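Local coordinates for protein rhamnonate dehydratase (Gibberella zeae PH-1, PDB 3FXG) that probably dehydrates L-rhamnonate, as a magnesium-dependent lyase of the enolase superfamily, at residues A[84-97]-A[119-133]. Residues are numbered along the deposited sequence; the frame is centred on the assembly and turned at random.
Sequences FGGPPACWLVHQHF and ASMFYGRKGLPIAVI
Val132 is a knob in a hole made by Ala89, Leu92, Val93 and Phe97. Its two methyls divide the work. CG1, anti to the backbone N (chi1 177°), meets Val93 CG2 at 3.5 Å and also touches Phe97 CE2. CG2 lies 3.6 Å from Ala89 CA, and the CA atoms of Ala89 and Val132 are 5.6 Å apart. The Phe97 ring has neighbours on both faces. Ile133 CG1 makes a CH-pi contact over one, 4.1 Å from the ring centroid. His96, the residue before Phe97, has its CG over the opposite face, offset toward the rim. Toward Gly85, Leu128 reaches Gly85 CA with CD1 and Pro88 CB with CD2. Phe84 CE1 meets Ala131 CB beyond. Helices 86-97 and 128-133 cross at -66° and belong to the helical part of the enolase-type N-terminal domain. Strands 11-19 and 66-73 pack against helix 86-97. Leu92 CD2 sits 3.6 Å from Tyr123 OH, where the polar edge begins. That hydroxyl shares a nearly straight hydrogen bond with His96 ND1 (2.7 Å, 171°). The two rings meet rim to rim. Ser120 CB lies at the Phe97 ring edge, and its OG hydrogen-bonds to Met116 O in helix 109-119. His96 NE2 bonds to Trp59 O of a second subunit, which ties this edge to the assembly.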
ATOM      1  N   PHE A  84     -11.796 -40.116  -0.784  1.00 19.66           N
ATOM      2  CA  PHE A  84     -11.044 -40.596   0.363  1.00 18.94           C
ATOM      3  C   PHE A  84     -11.769 -40.060   1.591  1.00 18.20           C
ATOM      4  O   PHE A  84     -12.430 -39.027   1.519  1.00 18.00           O
ATOM      5  CB  PHE A  84      -9.583 -40.113   0.291  1.00 22.11           C
ATOM      6  CG  PHE A  84      -9.328 -38.782   0.949  1.00 26.68           C
ATOM      7  CD1 PHE A  84     -10.059 -37.651   0.599  1.00 28.73           C
ATOM      8  CD2 PHE A  84      -8.321 -38.656   1.904  1.00 28.80           C
ATOM      9  CE1 PHE A  84      -9.791 -36.414   1.189  1.00 29.54           C
ATOM     10  CE2 PHE A  84      -8.046 -37.424   2.499  1.00 31.13           C
ATOM     11  CZ  PHE A  84      -8.783 -36.300   2.139  1.00 30.42           C
ATOM     12  N   GLY A  85     -11.670 -40.771   2.708  1.00 15.71           N
ATOM     13  CA  GLY A  85     -12.349 -40.338   3.916  1.00 16.15           C
ATOM     14  C   GLY A  85     -12.704 -41.536   4.772  1.00 14.79           C
ATOM     15  O   GLY A  85     -12.792 -41.436   5.992  1.00 15.09           O
ATOM     16  N   GLY A  86     -12.932 -42.666   4.110  1.00 13.83           N
ATOM     17  CA  GLY A  86     -13.241 -43.906   4.799  1.00 14.75           C
ATOM     18  C   GLY A  86     -14.314 -43.872   5.868  1.00 14.49           C
ATOM     19  O   GLY A  86     -15.326 -43.190   5.718  1.00 15.23           O
ATOM     20  N   PRO A  87     -14.113 -44.608   6.972  1.00 14.77           N
ATOM     21  CA  PRO A  87     -15.058 -44.685   8.091  1.00 14.92           C
ATOM     22  C   PRO A  87     -15.534 -43.346   8.662  1.00 15.22           C
ATOM     23  O   PRO A  87     -16.735 -43.108   8.771  1.00 15.68           O
ATOM     24  CB  PRO A  87     -14.302 -45.527   9.119  1.00 16.14           C
ATOM     25  CG  PRO A  87     -13.485 -46.434   8.264  1.00 15.80           C
ATOM     26  CD  PRO A  87     -12.954 -45.486   7.210  1.00 15.19           C
ATOM     27  N   PRO A  88     -14.603 -42.452   9.037  1.00 15.01           N
ATOM     28  CA  PRO A  88     -15.063 -41.171   9.587  1.00 15.25           C
ATOM     29  C   PRO A  88     -15.930 -40.375   8.612  1.00 13.94           C
ATOM     30  O   PRO A  88     -16.839 -39.652   9.024  1.00 12.96           O
ATOM     31  CB  PRO A  88     -13.759 -40.462   9.958  1.00 16.37           C
ATOM     32  CG  PRO A  88     -12.762 -41.037   8.992  1.00 17.69           C
ATOM     33  CD  PRO A  88     -13.132 -42.502   8.968  1.00 15.96           C
ATOM     34  N   ALA A  89     -15.656 -40.520   7.319  1.00 14.32           N
ATOM     35  CA  ALA A  89     -16.426 -39.825   6.297  1.00 13.09           C
ATOM     36  C   ALA A  89     -17.849 -40.374   6.286  1.00 13.44           C
ATOM     37  O   ALA A  89     -18.818 -39.612   6.269  1.00 10.92           O
ATOM     38  CB  ALA A  89     -15.779 -40.013   4.927  1.00 12.43           C
ATOM     39  N   CYS A  90     -17.970 -41.700   6.306  1.00 12.84           N
ATOM     40  CA  CYS A  90     -19.282 -42.343   6.296  1.00 12.83           C
ATOM     41  C   CYS A  90     -20.089 -41.988   7.533  1.00 12.86           C
ATOM     42  O   CYS A  90     -21.307 -41.833   7.462  1.00 13.20           O
ATOM     43  CB  CYS A  90     -19.137 -43.865   6.210  1.00 13.75           C
ATOM     44  SG  CYS A  90     -18.461 -44.455   4.645  1.00 14.88           S
ATOM     45  N   TRP A  91     -19.409 -41.866   8.668  1.00 12.32           N
ATOM     46  CA  TRP A  91     -20.081 -41.524   9.918  1.00 12.49           C
ATOM     47  C   TRP A  91     -20.744 -40.157   9.776  1.00 12.53           C
ATOM     48  O   TRP A  91     -21.899 -39.973  10.160  1.00 12.34           O
ATOM     49  CB  TRP A  91     -19.072 -41.486  11.065  1.00 12.43           C
ATOM     50  CG  TRP A  91     -19.697 -41.456  12.426  1.00 12.90           C
ATOM     51  CD1 TRP A  91     -19.984 -42.530  13.223  1.00 12.65           C
ATOM     52  CD2 TRP A  91     -20.108 -40.293  13.156  1.00 14.76           C
ATOM     53  NE1 TRP A  91     -20.541 -42.107  14.405  1.00 14.25           N
ATOM     54  CE2 TRP A  91     -20.630 -40.739  14.392  1.00 13.81           C
ATOM     55  CE3 TRP A  91     -20.083 -38.915  12.886  1.00 14.79           C
ATOM     56  CZ2 TRP A  91     -21.126 -39.857  15.361  1.00 15.05           C
ATOM     57  CZ3 TRP A  91     -20.578 -38.035  13.850  1.00 16.68           C
ATOM     58  CH2 TRP A  91     -21.091 -38.512  15.075  1.00 16.01           C
ATOM     59  N   LEU A  92     -20.008 -39.202   9.214  1.00 12.15           N
ATOM     60  CA  LEU A  92     -20.527 -37.848   9.028  1.00 13.05           C
ATOM     61  C   LEU A  92     -21.669 -37.798   8.018  1.00 12.38           C
ATOM     62  O   LEU A  92     -22.655 -37.088   8.222  1.00 12.36           O
ATOM     63  CB  LEU A  92     -19.397 -36.912   8.589  1.00 11.89           C
ATOM     64  CG  LEU A  92     -18.318 -36.648   9.643  1.00 12.56           C
ATOM     65  CD1 LEU A  92     -17.151 -35.902   9.013  1.00 13.99           C
ATOM     66  CD2 LEU A  92     -18.910 -35.842  10.793  1.00 13.21           C
ATOM     67  N   VAL A  93     -21.536 -38.554   6.932  1.00 12.40           N
ATOM     68  CA  VAL A  93     -22.569 -38.592   5.904  1.00 12.71           C
ATOM     69  C   VAL A  93     -23.954 -38.802   6.513  1.00 13.55           C
ATOM     70  O   VAL A  93     -24.882 -38.032   6.260  1.00 14.45           O
ATOM     71  CB  VAL A  93     -22.323 -39.744   4.893  1.00 13.15           C
ATOM     72  CG1 VAL A  93     -23.559 -39.943   4.028  1.00 14.63           C
ATOM     73  CG2 VAL A  93     -21.114 -39.432   4.018  1.00 11.86           C
ATOM     74  N   HIS A  94     -24.084 -39.845   7.323  1.00 13.32           N
ATOM     75  CA  HIS A  94     -25.362 -40.185   7.938  1.00 15.33           C
ATOM     76  C   HIS A  94     -25.722 -39.410   9.195  1.00 14.01           C
ATOM     77  O   HIS A  94     -26.875 -39.031   9.378  1.00 16.22           O
ATOM     78  CB  HIS A  94     -25.399 -41.686   8.228  1.00 14.64           C
ATOM     79  CG  HIS A  94     -25.253 -42.531   7.001  1.00 16.99           C
ATOM     80  ND1 HIS A  94     -26.251 -42.649   6.056  1.00 18.54           N
ATOM     81  CD2 HIS A  94     -24.206 -43.249   6.532  1.00 15.69           C
ATOM     82  CE1 HIS A  94     -25.823 -43.402   5.059  1.00 17.25           C
ATOM     83  NE2 HIS A  94     -24.585 -43.778   5.323  1.00 17.67           N
ATOM     84  N   GLN A  95     -24.750 -39.167  10.064  1.00 13.67           N
ATOM     85  CA  GLN A  95     -25.039 -38.442  11.294  1.00 14.21           C
ATOM     86  C   GLN A  95     -25.329 -36.957  11.082  1.00 14.23           C
ATOM     87  O   GLN A  95     -26.163 -36.377  11.777  1.00 14.01           O
ATOM     88  CB  GLN A  95     -23.887 -38.607  12.287  1.00 16.75           C
ATOM     89  CG  GLN A  95     -23.750 -40.014  12.855  1.00 20.68           C
ATOM     90  CD  GLN A  95     -24.987 -40.458  13.617  1.00 24.13           C
ATOM     91  OE1 GLN A  95     -25.772 -41.273  13.131  1.00 26.57           O
ATOM     92  NE2 GLN A  95     -25.172 -39.912  14.811  1.00 24.62           N
ATOM     93  N   HIS A  96     -24.663 -36.338  10.115  1.00 13.25           N
ATOM     94  CA  HIS A  96     -24.886 -34.917   9.894  1.00 12.78           C
ATOM     95  C   HIS A  96     -25.584 -34.509   8.599  1.00 13.29           C
ATOM     96  O   HIS A  96     -26.626 -33.855   8.623  1.00 12.90           O
ATOM     97  CB  HIS A  96     -23.552 -34.163   9.992  1.00 13.52           C
ATOM     98  CG  HIS A  96     -23.704 -32.683  10.181  1.00 14.02           C
ATOM     99  ND1 HIS A  96     -22.628 -31.823  10.207  1.00 11.99           N
ATOM    100  CD2 HIS A  96     -24.803 -31.915  10.374  1.00 12.95           C
ATOM    101  CE1 HIS A  96     -23.057 -30.590  10.408  1.00 12.75           C
ATOM    102  NE2 HIS A  96     -24.372 -30.618  10.513  1.00 13.10           N
ATOM    103  N   PHE A  97     -25.026 -34.912   7.465  1.00 13.63           N
ATOM    104  CA  PHE A  97     -25.562 -34.488   6.181  1.00 13.63           C
ATOM    105  C   PHE A  97     -26.836 -35.120   5.631  1.00 12.83           C
ATOM    106  O   PHE A  97     -27.558 -34.474   4.871  1.00 12.12           O
ATOM    107  CB  PHE A  97     -24.435 -34.555   5.145  1.00 12.66           C
ATOM    108  CG  PHE A  97     -23.208 -33.795   5.563  1.00 14.90           C
ATOM    109  CD1 PHE A  97     -23.283 -32.429   5.832  1.00 13.84           C
ATOM    110  CD2 PHE A  97     -21.992 -34.447   5.747  1.00 13.57           C
ATOM    111  CE1 PHE A  97     -22.165 -31.726   6.283  1.00 14.83           C
ATOM    112  CE2 PHE A  97     -20.869 -33.755   6.197  1.00 13.23           C
ATOM    113  CZ  PHE A  97     -20.956 -32.390   6.468  1.00 14.67           C
ATOM    114  N   ALA A 119     -23.702 -25.465   7.813  1.00 10.61           N
ATOM    115  CA  ALA A 119     -24.112 -26.216   8.997  1.00 10.92           C
ATOM    116  C   ALA A 119     -22.938 -26.955   9.641  1.00 12.13           C
ATOM    117  O   ALA A 119     -23.005 -27.332  10.808  1.00 10.89           O
ATOM    118  CB  ALA A 119     -25.212 -27.205   8.637  1.00 10.60           C
ATOM    119  N   SER A 120     -21.863 -27.166   8.886  1.00 11.11           N
ATOM    120  CA  SER A 120     -20.697 -27.864   9.421  1.00 12.23           C
ATOM    121  C   SER A 120     -19.505 -26.938   9.645  1.00 12.64           C
ATOM    122  O   SER A 120     -18.401 -27.399   9.938  1.00 11.63           O
ATOM    123  CB  SER A 120     -20.282 -29.007   8.489  1.00 13.86           C
ATOM    124  OG  SER A 120     -19.950 -28.525   7.198  1.00 13.32           O
HETATM  125  N   MSE A 121     -19.721 -25.633   9.510  1.00 13.79           N
HETATM  126  CA  MSE A 121     -18.630 -24.688   9.701  1.00 15.70           C
HETATM  127  C   MSE A 121     -18.020 -24.734  11.093  1.00 15.20           C
HETATM  128  O   MSE A 121     -16.832 -24.461  11.252  1.00 14.51           O
HETATM  129  CB  MSE A 121     -19.083 -23.254   9.418  1.00 19.89           C
HETATM  130  CG  MSE A 121     -19.290 -22.932   7.956  1.00 26.47           C
HETATM  131 SE   MSE A 121     -18.999 -21.045   7.611  1.00 41.22          SE
HETATM  132  CE  MSE A 121     -19.994 -20.306   9.094  1.00 22.78           C
ATOM    133  N   PHE A 122     -18.815 -25.082  12.102  1.00 13.81           N
ATOM    134  CA  PHE A 122     -18.287 -25.108  13.459  1.00 14.80           C
ATOM    135  C   PHE A 122     -17.194 -26.153  13.659  1.00 14.07           C
ATOM    136  O   PHE A 122     -16.449 -26.091  14.634  1.00 14.96           O
ATOM    137  CB  PHE A 122     -19.420 -25.272  14.490  1.00 14.96           C
ATOM    138  CG  PHE A 122     -20.065 -26.629  14.506  1.00 14.59           C
ATOM    139  CD1 PHE A 122     -19.739 -27.554  15.496  1.00 15.45           C
ATOM    140  CD2 PHE A 122     -21.031 -26.970  13.563  1.00 14.97           C
ATOM    141  CE1 PHE A 122     -20.370 -28.797  15.549  1.00 15.59           C
ATOM    142  CE2 PHE A 122     -21.668 -28.210  13.605  1.00 15.90           C
ATOM    143  CZ  PHE A 122     -21.340 -29.125  14.600  1.00 16.33           C
ATOM    144  N   TYR A 123     -17.072 -27.093  12.727  1.00 12.50           N
ATOM    145  CA  TYR A 123     -16.021 -28.105  12.832  1.00 12.07           C
ATOM    146  C   TYR A 123     -15.410 -28.398  11.467  1.00 12.35           C
ATOM    147  O   TYR A 123     -14.620 -29.329  11.321  1.00 13.19           O
ATOM    148  CB  TYR A 123     -16.571 -29.396  13.458  1.00 12.69           C
ATOM    149  CG  TYR A 123     -17.492 -30.215  12.570  1.00 12.51           C
ATOM    150  CD1 TYR A 123     -16.988 -31.213  11.734  1.00 11.85           C
ATOM    151  CD2 TYR A 123     -18.868 -29.992  12.573  1.00 13.03           C
ATOM    152  CE1 TYR A 123     -17.837 -31.970  10.922  1.00 11.56           C
ATOM    153  CE2 TYR A 123     -19.726 -30.742  11.766  1.00 10.49           C
ATOM    154  CZ  TYR A 123     -19.204 -31.727  10.942  1.00 12.20           C
ATOM    155  OH  TYR A 123     -20.048 -32.456  10.132  1.00 11.53           O
ATOM    156  N   GLY A 124     -15.749 -27.581  10.474  1.00 11.54           N
ATOM    157  CA  GLY A 124     -15.239 -27.819   9.137  1.00 12.21           C
ATOM    158  C   GLY A 124     -14.497 -26.697   8.442  1.00 11.60           C
ATOM    159  O   GLY A 124     -13.412 -26.299   8.873  1.00 12.98           O
ATOM    160  N   ARG A 125     -15.096 -26.202   7.360  1.00 11.09           N
ATOM    161  CA  ARG A 125     -14.547 -25.142   6.514  1.00 11.12           C
ATOM    162  C   ARG A 125     -13.415 -25.681   5.651  1.00 11.09           C
ATOM    163  O   ARG A 125     -13.269 -25.297   4.488  1.00 12.30           O
ATOM    164  CB  ARG A 125     -14.064 -23.952   7.349  1.00 12.05           C
ATOM    165  CG  ARG A 125     -15.198 -23.224   8.051  1.00 12.48           C
ATOM    166  CD  ARG A 125     -14.778 -21.850   8.561  1.00 14.63           C
ATOM    167  NE  ARG A 125     -13.656 -21.901   9.496  1.00 12.29           N
ATOM    168  CZ  ARG A 125     -12.440 -21.431   9.232  1.00 14.83           C
ATOM    169  NH1 ARG A 125     -12.185 -20.877   8.054  1.00 13.24           N
ATOM    170  NH2 ARG A 125     -11.487 -21.485  10.158  1.00 11.54           N
ATOM    171  N   LYS A 126     -12.614 -26.577   6.215  1.00 10.14           N
ATOM    172  CA  LYS A 126     -11.523 -27.173   5.462  1.00 12.19           C
ATOM    173  C   LYS A 126     -11.319 -28.619   5.901  1.00 13.63           C
ATOM    174  O   LYS A 126     -11.831 -29.038   6.938  1.00 13.06           O
ATOM    175  CB  LYS A 126     -10.233 -26.370   5.670  1.00 15.81           C
ATOM    176  CG  LYS A 126     -10.353 -24.908   5.220  1.00 17.35           C
ATOM    177  CD  LYS A 126      -9.020 -24.195   5.205  1.00 17.71           C
ATOM    178  CE  LYS A 126      -9.193 -22.693   4.970  1.00 16.97           C
ATOM    179  NZ  LYS A 126      -9.834 -22.355   3.664  1.00 13.09           N
ATOM    180  N   GLY A 127     -10.598 -29.385   5.090  1.00 13.63           N
ATOM    181  CA  GLY A 127     -10.310 -30.765   5.448  1.00 14.73           C
ATOM    182  C   GLY A 127     -11.389 -31.815   5.261  1.00 14.25           C
ATOM    183  O   GLY A 127     -12.305 -31.665   4.453  1.00 13.73           O
ATOM    184  N   LEU A 128     -11.262 -32.888   6.036  1.00 14.48           N
ATOM    185  CA  LEU A 128     -12.172 -34.035   5.988  1.00 14.57           C
ATOM    186  C   LEU A 128     -13.670 -33.760   5.828  1.00 13.87           C
ATOM    187  O   LEU A 128     -14.323 -34.355   4.970  1.00 14.39           O
ATOM    188  CB  LEU A 128     -11.943 -34.918   7.222  1.00 14.55           C
ATOM    189  CG  LEU A 128     -12.769 -36.205   7.314  1.00 17.10           C
ATOM    190  CD1 LEU A 128     -12.534 -37.064   6.084  1.00 15.69           C
ATOM    191  CD2 LEU A 128     -12.386 -36.962   8.572  1.00 15.88           C
ATOM    192  N   PRO A 129     -14.243 -32.873   6.654  1.00 13.30           N
ATOM    193  CA  PRO A 129     -15.679 -32.594   6.521  1.00 12.16           C
ATOM    194  C   PRO A 129     -16.050 -32.123   5.117  1.00 12.54           C
ATOM    195  O   PRO A 129     -17.107 -32.480   4.583  1.00 12.46           O
ATOM    196  CB  PRO A 129     -15.919 -31.507   7.570  1.00 13.70           C
ATOM    197  CG  PRO A 129     -14.875 -31.798   8.602  1.00 13.31           C
ATOM    198  CD  PRO A 129     -13.661 -32.101   7.761  1.00 12.98           C
ATOM    199  N   ILE A 130     -15.171 -31.324   4.521  1.00 11.52           N
ATOM    200  CA  ILE A 130     -15.404 -30.792   3.186  1.00 11.57           C
ATOM    201  C   ILE A 130     -15.258 -31.899   2.145  1.00 12.40           C
ATOM    202  O   ILE A 130     -15.929 -31.884   1.115  1.00 12.26           O
ATOM    203  CB  ILE A 130     -14.425 -29.634   2.875  1.00 12.18           C
ATOM    204  CG1 ILE A 130     -14.478 -28.599   4.006  1.00 12.54           C
ATOM    205  CG2 ILE A 130     -14.799 -28.968   1.560  1.00  9.33           C
ATOM    206  CD1 ILE A 130     -15.882 -28.088   4.312  1.00 12.82           C
ATOM    207  N   ALA A 131     -14.378 -32.858   2.416  1.00 12.47           N
ATOM    208  CA  ALA A 131     -14.196 -33.979   1.507  1.00 12.00           C
ATOM    209  C   ALA A 131     -15.509 -34.778   1.470  1.00 12.43           C
ATOM    210  O   ALA A 131     -15.920 -35.274   0.420  1.00 12.15           O
ATOM    211  CB  ALA A 131     -13.042 -34.866   1.987  1.00 13.62           C
ATOM    212  N   VAL A 132     -16.168 -34.892   2.621  1.00 11.58           N
ATOM    213  CA  VAL A 132     -17.432 -35.624   2.704  1.00 11.54           C
ATOM    214  C   VAL A 132     -18.483 -34.923   1.849  1.00 13.52           C
ATOM    215  O   VAL A 132     -19.175 -35.551   1.041  1.00 12.59           O
ATOM    216  CB  VAL A 132     -17.945 -35.697   4.161  1.00 12.72           C
ATOM    217  CG1 VAL A 132     -19.301 -36.389   4.205  1.00 12.15           C
ATOM    218  CG2 VAL A 132     -16.936 -36.446   5.029  1.00 13.44           C
ATOM    219  N   ILE A 133     -18.593 -33.612   2.028  1.00 11.42           N
ATOM    220  CA  ILE A 133     -19.550 -32.831   1.265  1.00 12.01           C
ATOM    221  C   ILE A 133     -19.262 -32.958  -0.229  1.00 11.82           C
ATOM    222  O   ILE A 133     -20.182 -33.047  -1.037  1.00 11.69           O
ATOM    223  CB  ILE A 133     -19.498 -31.342   1.672  1.00 11.38           C
ATOM    224  CG1 ILE A 133     -19.942 -31.193   3.133  1.00 11.30           C
ATOM    225  CG2 ILE A 133     -20.393 -30.515   0.751  1.00 10.87           C
ATOM    226  CD1 ILE A 133     -19.819 -29.779   3.676  1.00 11.72           C
TER